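Local coordinates for pyruvate kinase 1 (Trypanosoma brucei brucei, PDB 4KCT) that catalyses phosphoryl transfer from phosphoenolpyruvate to ADP, giving pyruvate and ATP, and also has an intrinsic oxaloacetate decarboxylase activity, at the interface of chains A and B and the interface of chains A and C. Coordinates in Å, arbitrary orientation; residue numbers count along the deposited sequence, not the author numbering. Chains: chain A/B/C, Pyruvate kinase 1.

Three patches describe how chain A meets two neighbours in the four-chain assembly expected of a pyruvate kinase. Contacts 1 and 3 belong to one two-fold interface with chain B, their C-alpha centres about 22 Å apart: contact 1 packs helix 311-323 of the barrel domain against its twin, whereas contact 3 seats N-terminal helix 3-8 of chain B on helix 275-289. Contact 2 joins chain A to chain C through helix 377-392, about 40 Å from contact 1 but about 20 Å from contact 3. Chain A meets B and C through separate surfaces; stretch 362-370, giving A:Lys368 to contact 2 and A:Leu370 to contact 3, may couple them.

Contact 1: the interface of chains A and B. Residues chain A 263, 298-299, 311-313, 315-316; chain B 263, 298-299, 311-313, 315-316.
A:Ala312 and B:Ala312, each with 65 Å² buried, mark the centre of a two-fold helix pair in which helix 311-323 of one barrel domain packs against its twin. The methyl CB of A:Ala312 lies 3.4 Å from the backbone O of B:Gln298 and also touches the CB of B:Asp316; the small side chain is consistent with the close approach of the helices. Around this core A:Arg263 and B:Arg311 slide past each other in opposite directions, their guanidinium planes turned 67° apart, with the CB of B:Arg311 over one face of the A:Arg263 group, toward its rim. The bend at chi2 of B:Arg311 (-61°) brings NE to the backbone O of A:Arg263 at 2.7 Å; the acceptor lies in the guanidinium plane, but the donor stands above the carbonyl plane. The backbone N of B:Arg311, at the start of its helix, is met by the amide OE1 of A:Gln298 at 2.9 Å. A:Asp316, its CG anti to the backbone N (chi1 -171°), is gripped end-on by A:Arg263 NH1 and NH2 through the syn lone pairs of both carboxylate oxygens. This salt bridge fixes the carboxylate's rotation and would favour its anionic form. As A:Arg263 also lines the pyruvate pocket, the interface borders the active site. The anti lone pair of A:Asp316 OD1 remains for the hydroxyl of B:Ser315, whose OG donates to it at 2.9 Å.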
loop_
_atom_site.group_PDB
_atom_site.type_symbol
_atom_site.label_atom_id
_atom_site.label_comp_id
_atom_site.label_asym_id
_atom_site.label_seq_id
_atom_site.Cartn_x
_atom_site.Cartn_y
_atom_site.Cartn_z
ATOM N N ARG A 263 7.946 26.923 -19.824
ATOM C CA ARG A 263 6.550 27.264 -19.558
ATOM C C ARG A 263 6.055 28.519 -20.272
ATOM O O ARG A 263 4.858 28.703 -20.411
ATOM C CB ARG A 263 6.302 27.383 -18.062
ATOM C CG ARG A 263 6.477 26.049 -17.351
ATOM C CD ARG A 263 6.075 26.174 -15.902
ATOM N NE ARG A 263 6.709 27.322 -15.243
ATOM C CZ ARG A 263 6.505 27.628 -13.969
ATOM N NH1 ARG A 263 5.711 26.861 -13.237
ATOM N NH2 ARG A 263 6.965 28.774 -13.467
ATOM N N GLN A 298 9.212 32.662 -15.390
ATOM C CA GLN A 298 8.352 33.419 -14.475
ATOM C C GLN A 298 8.214 32.851 -13.077
ATOM O O GLN A 298 7.319 33.275 -12.322
ATOM C CB GLN A 298 6.977 33.685 -15.095
ATOM C CG GLN A 298 7.034 34.592 -16.337
ATOM C CD GLN A 298 5.636 34.926 -16.863
ATOM O OE1 GLN A 298 4.728 34.113 -16.769
ATOM N NE2 GLN A 298 5.425 36.198 -17.215
ATOM N N MET A 299 9.226 32.114 -12.630
ATOM C CA MET A 299 9.141 31.524 -11.313
ATOM C C MET A 299 9.137 32.576 -10.212
ATOM O O MET A 299 8.427 32.433 -9.242
ATOM C CB MET A 299 10.253 30.493 -11.092
ATOM C CG MET A 299 10.257 29.425 -12.191
ATOM S SD MET A 299 10.904 27.860 -11.582
ATOM C CE MET A 299 9.543 27.242 -10.600
ATOM N N ARG A 311 3.358 35.830 -3.107
ATOM C CA ARG A 311 3.090 34.555 -2.446
ATOM C C ARG A 311 2.973 33.422 -3.477
ATOM O O ARG A 311 3.367 32.284 -3.201
ATOM C CB ARG A 311 1.825 34.646 -1.580
ATOM C CG ARG A 311 1.832 35.802 -0.599
ATOM C CD ARG A 311 3.024 35.728 0.364
ATOM N NE ARG A 311 3.016 36.836 1.357
ATOM C CZ ARG A 311 3.561 38.034 1.148
ATOM N NH1 ARG A 311 4.042 38.345 -0.066
ATOM N NH2 ARG A 311 3.475 38.988 2.081
ATOM N N ALA A 312 2.441 33.737 -4.650
ATOM C CA ALA A 312 2.278 32.718 -5.733
ATOM C C ALA A 312 3.639 32.272 -6.223
ATOM O O ALA A 312 3.832 31.110 -6.570
ATOM C CB ALA A 312 1.491 33.307 -6.911
ATOM N N GLU A 313 4.588 33.209 -6.274
ATOM C CA GLU A 313 5.923 32.897 -6.740
ATOM C C GLU A 313 6.658 31.955 -5.794
ATOM O O GLU A 313 7.321 30.984 -6.223
ATOM C CB GLU A 313 6.713 34.198 -7.002
ATOM C CG GLU A 313 6.299 34.815 -8.333
ATOM C CD GLU A 313 6.601 36.308 -8.453
ATOM O OE1 GLU A 313 7.152 36.916 -7.481
ATOM O OE2 GLU A 313 6.204 36.886 -9.501
ATOM N N SER A 315 5.289 29.824 -3.856
ATOM C CA SER A 315 4.691 28.512 -3.944
ATOM C C SER A 315 5.044 27.780 -5.264
ATOM O O SER A 315 5.268 26.573 -5.271
ATOM C CB SER A 315 3.197 28.588 -3.701
ATOM O OG SER A 315 2.467 28.250 -4.835
ATOM N N ASP A 316 5.170 28.533 -6.347
ATOM C CA ASP A 316 5.598 27.969 -7.630
ATOM C C ASP A 316 6.975 27.293 -7.500
ATOM O O ASP A 316 7.185 26.164 -7.995
ATOM C CB ASP A 316 5.672 29.100 -8.672
ATOM C CG ASP A 316 5.901 28.584 -10.099
ATOM O OD1 ASP A 316 5.296 27.562 -10.503
ATOM O OD2 ASP A 316 6.718 29.190 -10.810
ATOM N N ARG B 263 -2.047 34.579 3.515
ATOM C CA ARG B 263 -0.609 34.493 3.193
ATOM C C ARG B 263 0.101 35.853 3.141
ATOM O O ARG B 263 1.320 35.910 3.186
ATOM C CB ARG B 263 -0.432 33.766 1.859
ATOM C CG ARG B 263 -0.922 32.319 1.927
ATOM C CD ARG B 263 -0.518 31.574 0.665
ATOM N NE ARG B 263 -1.002 32.269 -0.540
ATOM C CZ ARG B 263 -0.790 31.819 -1.782
ATOM N NH1 ARG B 263 -0.193 30.641 -1.944
ATOM N NH2 ARG B 263 -1.179 32.538 -2.862
ATOM N N GLN B 298 -2.559 37.204 -3.312
ATOM C CA GLN B 298 -1.638 37.263 -4.434
ATOM C C GLN B 298 -1.661 36.018 -5.326
ATOM O O GLN B 298 -0.723 35.779 -6.088
ATOM C CB GLN B 298 -0.205 37.552 -3.958
ATOM C CG GLN B 298 -0.014 38.969 -3.426
ATOM C CD GLN B 298 1.447 39.275 -3.123
ATOM O OE1 GLN B 298 2.190 38.404 -2.682
ATOM N NE2 GLN B 298 1.895 40.478 -3.506
ATOM N N MET B 299 -2.779 35.305 -5.339
ATOM C CA MET B 299 -2.868 34.103 -6.176
ATOM C C MET B 299 -2.795 34.414 -7.665
ATOM O O MET B 299 -2.115 33.719 -8.393
ATOM C CB MET B 299 -4.136 33.328 -5.861
ATOM C CG MET B 299 -4.248 32.996 -4.372
ATOM S SD MET B 299 -5.296 31.539 -4.160
ATOM C CE MET B 299 -4.128 30.251 -4.566
ATOM N N ARG B 311 3.066 32.426 -15.157
ATOM C CA ARG B 311 3.117 30.979 -15.010
ATOM C C ARG B 311 3.106 30.571 -13.517
ATOM O O ARG B 311 2.504 29.575 -13.160
ATOM C CB ARG B 311 4.363 30.410 -15.718
ATOM C CG ARG B 311 4.458 30.803 -17.202
ATOM C CD ARG B 311 3.268 30.287 -17.987
ATOM N NE ARG B 311 3.362 30.687 -19.387
ATOM C CZ ARG B 311 2.732 31.740 -19.910
ATOM N NH1 ARG B 311 1.869 32.445 -19.169
ATOM N NH2 ARG B 311 2.912 32.049 -21.186
ATOM N N ALA B 312 3.739 31.368 -12.657
ATOM C CA ALA B 312 3.760 31.073 -11.207
ATOM C C ALA B 312 2.350 31.193 -10.590
ATOM O O ALA B 312 1.970 30.438 -9.690
ATOM C CB ALA B 312 4.733 32.012 -10.481
ATOM N N GLU B 313 1.596 32.171 -11.054
ATOM C CA GLU B 313 0.249 32.387 -10.552
ATOM C C GLU B 313 -0.725 31.262 -10.943
ATOM O O GLU B 313 -1.524 30.774 -10.109
ATOM C CB GLU B 313 -0.257 33.759 -11.001
ATOM C CG GLU B 313 0.486 34.889 -10.306
ATOM C CD GLU B 313 0.345 36.252 -10.993
ATOM O OE1 GLU B 313 -0.198 36.335 -12.139
ATOM O OE2 GLU B 313 0.810 37.244 -10.386
ATOM N N SER B 315 0.222 28.163 -11.522
ATOM C CA SER B 315 0.715 27.083 -10.685
ATOM C C SER B 315 0.197 27.212 -9.244
ATOM O O SER B 315 -0.187 26.217 -8.613
ATOM C CB SER B 315 2.255 27.107 -10.698
ATOM O OG SER B 315 2.790 26.349 -9.655
ATOM N N ASP B 316 0.237 28.428 -8.713
ATOM C CA ASP B 316 -0.172 28.674 -7.340
ATOM C C ASP B 316 -1.639 28.283 -7.101
ATOM O O ASP B 316 -1.976 27.636 -6.083
ATOM C CB ASP B 316 0.037 30.159 -6.982
ATOM C CG ASP B 316 -0.281 30.457 -5.534
ATOM O OD1 ASP B 316 0.179 29.701 -4.647
ATOM O OD2 ASP B 316 -1.023 31.432 -5.271
HETATM O O HOH W 1 5.683 24.973 -9.974
HETATM O O HOH W 2 2.525 26.674 -7.063
HETATM O O HOH W 3 3.636 38.359 -10.350
#

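Contact 2: the interface of chains A and C. Residues chain A 368, 373-377, 380, 384; chain C 384, 387-388, 390-392, 495.
Hydrogen bonds cross this patch at two points. The backbone N of A:Met375 donates to the carbonyl O of C:Glu391 at 2.8 Å, a fairly straight bond (162° at H) although the donor stands above the carbonyl plane. A cis peptide precedes A:Pro374 and may help turn the loop so that this N-H faces chain C. Farther along, the hydroxyl OG of A:Ser384, anti to its own carbonyl carbon (chi1 -73°), reaches a lone pair of the backbone O of C:Ser384 in the carbonyl plane at 3.1 Å. Water 4 also binds this hydroxyl, at 2.8 Å from A:Ser384 OG, and, as modelled, leads toward the poorly ordered carboxylate of C:Glu391. Electrostatics are looser: C:Glu391, bent at chi2 (-78°), buries 108 Å², and as modelled its OE1 lies 4.5 Å from A:Lys368 NZ, so any attraction would act at longer range. The lysine crosses it at about a right angle. Apolar contacts complete the patch. A:Met375, extended beyond CG, runs alongside C:Glu391 in the same direction, with SD 3.8 Å from the glutamate CB. Packing is tight where the methyl CB of A:Ala380 meets CG1 of C:Val392 at 3.3 Å; C:Leu495 CD2 adds a second contact to that methyl. Helix 377-392, largely within the C-terminal alpha/beta domain, packs against its twin across the two-fold A-C interface of the tetramer, flanked by loop 373-376 of chain A and strand 492-497 of chain C.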
loop_
_atom_site.group_PDB
_atom_site.type_symbol
_atom_site.label_atom_id
_atom_site.label_comp_id
_atom_site.label_asym_id
_atom_site.label_seq_id
_atom_site.Cartn_x
_atom_site.Cartn_y
_atom_site.Cartn_z
ATOM N N LYS A 368 11.616 3.424 -7.704
ATOM C CA LYS A 368 12.076 2.038 -7.770
ATOM C C LYS A 368 10.965 1.073 -8.219
ATOM O O LYS A 368 11.197 0.175 -9.034
ATOM C CB LYS A 368 12.631 1.597 -6.411
ATOM C CG LYS A 368 13.352 0.263 -6.473
ATOM C CD LYS A 368 14.173 0.003 -5.210
ATOM C CE LYS A 368 13.432 -0.908 -4.254
ATOM N NZ LYS A 368 12.323 -0.182 -3.570
ATOM N N ILE A 373 12.079 -5.023 -14.211
ATOM C CA ILE A 373 12.966 -6.013 -13.587
ATOM C C ILE A 373 13.173 -7.118 -14.621
ATOM O O ILE A 373 12.224 -7.515 -15.254
ATOM C CB ILE A 373 12.296 -6.629 -12.326
ATOM C CG1 ILE A 373 12.016 -5.558 -11.269
ATOM C CG2 ILE A 373 13.148 -7.754 -11.745
ATOM C CD1 ILE A 373 13.159 -4.583 -11.062
ATOM N N PRO A 374 14.431 -7.574 -14.836
ATOM C CA PRO A 374 15.663 -7.290 -14.065
ATOM C C PRO A 374 16.271 -5.925 -14.441
ATOM O O PRO A 374 16.208 -5.521 -15.603
ATOM C CB PRO A 374 16.605 -8.423 -14.507
ATOM C CG PRO A 374 16.195 -8.699 -15.938
ATOM C CD PRO A 374 14.681 -8.555 -15.931
ATOM N N MET A 375 16.839 -5.218 -13.454
ATOM C CA MET A 375 17.649 -4.030 -13.715
ATOM C C MET A 375 18.997 -4.494 -14.236
ATOM O O MET A 375 19.443 -5.562 -13.867
ATOM C CB MET A 375 17.913 -3.274 -12.393
ATOM C CG MET A 375 16.696 -2.678 -11.743
ATOM S SD MET A 375 17.232 -1.764 -10.282
ATOM C CE MET A 375 15.662 -0.996 -9.838
ATOM N N CYS A 376 19.742 -3.594 -14.871
ATOM C CA CYS A 376 21.174 -3.789 -15.091
ATOM C C CYS A 376 21.874 -3.756 -13.744
ATOM O O CYS A 376 21.354 -3.172 -12.791
ATOM C CB CYS A 376 21.735 -2.677 -15.988
ATOM S SG CYS A 376 20.953 -2.543 -17.610
ATOM N N PRO A 377 23.044 -4.404 -13.647
ATOM C CA PRO A 377 23.744 -4.483 -12.360
ATOM C C PRO A 377 24.063 -3.112 -11.781
ATOM O O PRO A 377 23.928 -2.921 -10.582
ATOM C CB PRO A 377 25.044 -5.257 -12.679
ATOM C CG PRO A 377 24.882 -5.813 -14.060
ATOM C CD PRO A 377 23.696 -5.178 -14.726
ATOM N N ALA A 380 20.784 -1.705 -10.113
ATOM C CA ALA A 380 20.633 -2.410 -8.826
ATOM C C ALA A 380 21.619 -1.932 -7.764
ATOM O O ALA A 380 21.241 -1.688 -6.595
ATOM C CB ALA A 380 20.735 -3.907 -9.025
ATOM N N SER A 384 20.277 0.176 -4.557
ATOM C CA SER A 384 20.462 -0.424 -3.247
ATOM C C SER A 384 21.427 0.388 -2.377
ATOM O O SER A 384 21.321 0.384 -1.158
ATOM C CB SER A 384 20.921 -1.882 -3.374
ATOM O OG SER A 384 19.842 -2.703 -3.809
ATOM N N SER C 384 19.994 -4.535 1.954
ATOM C CA SER C 384 20.083 -3.957 0.606
ATOM C C SER C 384 20.662 -4.950 -0.412
ATOM O O SER C 384 20.371 -4.853 -1.606
ATOM C CB SER C 384 20.911 -2.665 0.606
ATOM O OG SER C 384 20.346 -1.697 1.467
ATOM N N ALA C 387 17.694 -6.927 -1.486
ATOM C CA ALA C 387 16.954 -6.070 -2.439
ATOM C C ALA C 387 17.617 -6.086 -3.841
ATOM O O ALA C 387 16.921 -6.176 -4.865
ATOM C CB ALA C 387 16.833 -4.621 -1.907
ATOM N N SER C 388 18.945 -5.999 -3.893
ATOM C CA SER C 388 19.614 -6.026 -5.184
ATOM C C SER C 388 19.480 -7.392 -5.873
ATOM O O SER C 388 19.294 -7.450 -7.104
ATOM C CB SER C 388 21.077 -5.547 -5.094
ATOM O OG SER C 388 21.933 -6.549 -4.598
ATOM N N PHE C 390 16.781 -9.329 -5.689
ATOM C CA PHE C 390 15.450 -9.229 -6.311
ATOM C C PHE C 390 15.491 -8.397 -7.610
ATOM O O PHE C 390 14.840 -8.754 -8.609
ATOM C CB PHE C 390 14.404 -8.648 -5.327
ATOM C CG PHE C 390 13.972 -9.620 -4.272
ATOM C CD1 PHE C 390 13.337 -10.815 -4.628
ATOM C CD2 PHE C 390 14.146 -9.340 -2.936
ATOM C CE1 PHE C 390 13.009 -11.759 -3.664
ATOM C CE2 PHE C 390 13.687 -10.226 -1.958
ATOM C CZ PHE C 390 13.143 -11.443 -2.326
ATOM N N GLU C 391 16.191 -7.262 -7.573
ATOM C CA GLU C 391 16.144 -6.318 -8.698
ATOM C C GLU C 391 16.815 -6.902 -9.921
ATOM O O GLU C 391 16.433 -6.569 -11.038
ATOM C CB GLU C 391 16.804 -4.980 -8.358
ATOM C CG GLU C 391 16.353 -4.369 -7.054
ATOM C CD GLU C 391 15.015 -3.694 -7.137
ATOM O OE1 GLU C 391 14.719 -2.878 -6.233
ATOM O OE2 GLU C 391 14.255 -3.973 -8.095
ATOM N N VAL C 392 17.874 -7.693 -9.721
ATOM C CA VAL C 392 18.592 -8.296 -10.884
ATOM C C VAL C 392 18.210 -9.739 -11.143
ATOM O O VAL C 392 18.809 -10.386 -11.991
ATOM C CB VAL C 392 20.145 -8.219 -10.776
ATOM C CG1 VAL C 392 20.592 -6.797 -10.706
ATOM C CG2 VAL C 392 20.697 -9.071 -9.599
ATOM N N LEU C 495 27.998 -6.999 -7.203
ATOM C CA LEU C 495 27.331 -7.837 -8.149
ATOM C C LEU C 495 28.357 -8.330 -9.164
ATOM O O LEU C 495 29.033 -7.516 -9.805
ATOM C CB LEU C 495 26.230 -7.059 -8.863
ATOM C CG LEU C 495 24.829 -7.135 -8.210
ATOM C CD1 LEU C 495 24.893 -6.546 -6.810
ATOM C CD2 LEU C 495 23.837 -6.338 -9.058
HETATM O O HOH W 4 17.373 -1.660 -4.722
#

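Contact 3: the interface of chains A and B. Residues chain A 281, 284-285, 287-288, 370; chain B 4, 7-8.
B:Leu4 holds CG anti to its backbone N (chi1 -179°), and B:Ile8 puts CG1 in the crowded position between its backbone N and carbonyl carbon (chi1 63°), leaving CG2 anti to the carbonyl carbon and directed at chain A. In this pyruvate kinase the short N-terminal helix 3-8 of chain B thereby docks on barrel-domain helix 275-289 of chain A. B:Ile8 buries 92 Å²; its CG2 branch meets the CB of A:Ser284 at 3.6 Å and lies beside CG of A:Lys285, whose chain crosses it obliquely. One helical turn back, B:Leu4 divides its methyls: CD2 packs on CG2 of A:Val288 at 3.5 Å and on CD1 of A:Leu370 at 3.7 Å, whereas CD1 touches the CB of A:Ser284. A:Leu370 runs past the leucine in the opposite direction, its CD1 and the A:Val288 CG2 both meeting CD2 from the chain A side. A direct polar link comes from B:Asn7, whose amide ND2 donates to the hydroxyl OG of A:Ser284 at 3.1 Å; the acceptor sits in the amide plane, and the angle at H is 156°. At the C-terminal end of the short helix, the bend at chi4 of A:Lys285 turns NZ to water 5 at 2.8 Å, and that water lies 3.1 Å from the backbone O of B:Ile8.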
loop_
_atom_site.group_PDB
_atom_site.type_symbol
_atom_site.label_atom_id
_atom_site.label_comp_id
_atom_site.label_asym_id
_atom_site.label_seq_id
_atom_site.Cartn_x
_atom_site.Cartn_y
_atom_site.Cartn_z
ATOM N N CYS A 281 3.380 15.917 -15.319
ATOM C CA CYS A 281 3.594 14.725 -16.135
ATOM C C CYS A 281 5.049 14.603 -16.643
ATOM O O CYS A 281 5.697 13.596 -16.425
ATOM C CB CYS A 281 2.633 14.733 -17.314
ATOM S SG CYS A 281 2.923 13.360 -18.446
ATOM N N SER A 284 7.646 14.037 -13.705
ATOM C CA SER A 284 7.569 12.652 -13.215
ATOM C C SER A 284 8.137 11.661 -14.225
ATOM O O SER A 284 8.853 10.744 -13.851
ATOM C CB SER A 284 6.138 12.288 -12.835
ATOM O OG SER A 284 5.767 13.052 -11.664
ATOM N N LYS A 285 7.867 11.877 -15.505
ATOM C CA LYS A 285 8.437 11.009 -16.524
ATOM C C LYS A 285 9.965 11.082 -16.527
ATOM O O LYS A 285 10.631 10.062 -16.701
ATOM C CB LYS A 285 7.879 11.349 -17.927
ATOM C CG LYS A 285 6.459 10.797 -18.175
ATOM C CD LYS A 285 5.961 11.217 -19.555
ATOM C CE LYS A 285 4.601 10.601 -19.890
ATOM N NZ LYS A 285 4.722 9.159 -20.202
ATOM N N ASN A 287 11.884 11.902 -13.895
ATOM C CA ASN A 287 12.272 11.206 -12.672
ATOM C C ASN A 287 12.319 9.685 -12.892
ATOM O O ASN A 287 13.225 8.997 -12.388
ATOM C CB ASN A 287 11.304 11.503 -11.520
ATOM C CG ASN A 287 11.341 12.964 -11.043
ATOM O OD1 ASN A 287 10.459 13.374 -10.295
ATOM N ND2 ASN A 287 12.320 13.751 -11.497
ATOM N N VAL A 288 11.280 9.141 -13.528
ATOM C CA VAL A 288 11.176 7.690 -13.671
ATOM C C VAL A 288 12.334 7.099 -14.506
ATOM O O VAL A 288 12.811 5.991 -14.215
ATOM C CB VAL A 288 9.785 7.246 -14.252
ATOM C CG1 VAL A 288 9.861 5.816 -14.787
ATOM C CG2 VAL A 288 8.710 7.333 -13.164
ATOM N N LEU A 370 8.595 1.515 -10.252
ATOM C CA LEU A 370 8.228 1.601 -11.659
ATOM C C LEU A 370 9.320 1.105 -12.615
ATOM O O LEU A 370 9.161 1.183 -13.818
ATOM C CB LEU A 370 7.814 3.036 -12.016
ATOM C CG LEU A 370 6.466 3.431 -11.358
ATOM C CD1 LEU A 370 6.234 4.940 -11.452
ATOM C CD2 LEU A 370 5.316 2.668 -12.054
ATOM N N LEU B 4 3.585 9.538 -8.231
ATOM C CA LEU B 4 4.456 9.503 -9.384
ATOM C C LEU B 4 3.793 8.733 -10.517
ATOM O O LEU B 4 3.814 9.168 -11.671
ATOM C CB LEU B 4 5.818 8.869 -9.033
ATOM C CG LEU B 4 6.879 8.767 -10.108
ATOM C CD1 LEU B 4 7.534 10.128 -10.304
ATOM C CD2 LEU B 4 7.941 7.723 -9.723
ATOM N N ASN B 7 0.973 10.738 -11.988
ATOM C CA ASN B 7 1.458 11.857 -12.799
ATOM C C ASN B 7 1.867 11.441 -14.212
ATOM O O ASN B 7 1.658 12.188 -15.153
ATOM C CB ASN B 7 2.626 12.598 -12.121
ATOM C CG ASN B 7 2.198 13.397 -10.907
ATOM O OD1 ASN B 7 1.006 13.548 -10.629
ATOM N ND2 ASN B 7 3.177 13.965 -10.199
ATOM N N ILE B 8 2.527 10.296 -14.360
ATOM C CA ILE B 8 3.047 9.945 -15.647
ATOM C C ILE B 8 1.911 9.532 -16.605
ATOM O O ILE B 8 2.111 9.487 -17.824
ATOM C CB ILE B 8 4.165 8.843 -15.599
ATOM C CG1 ILE B 8 3.626 7.520 -15.055
ATOM C CG2 ILE B 8 5.378 9.324 -14.800
ATOM C CD1 ILE B 8 4.651 6.374 -15.162
HETATM O O HOH W 5 2.364 7.579 -20.317
#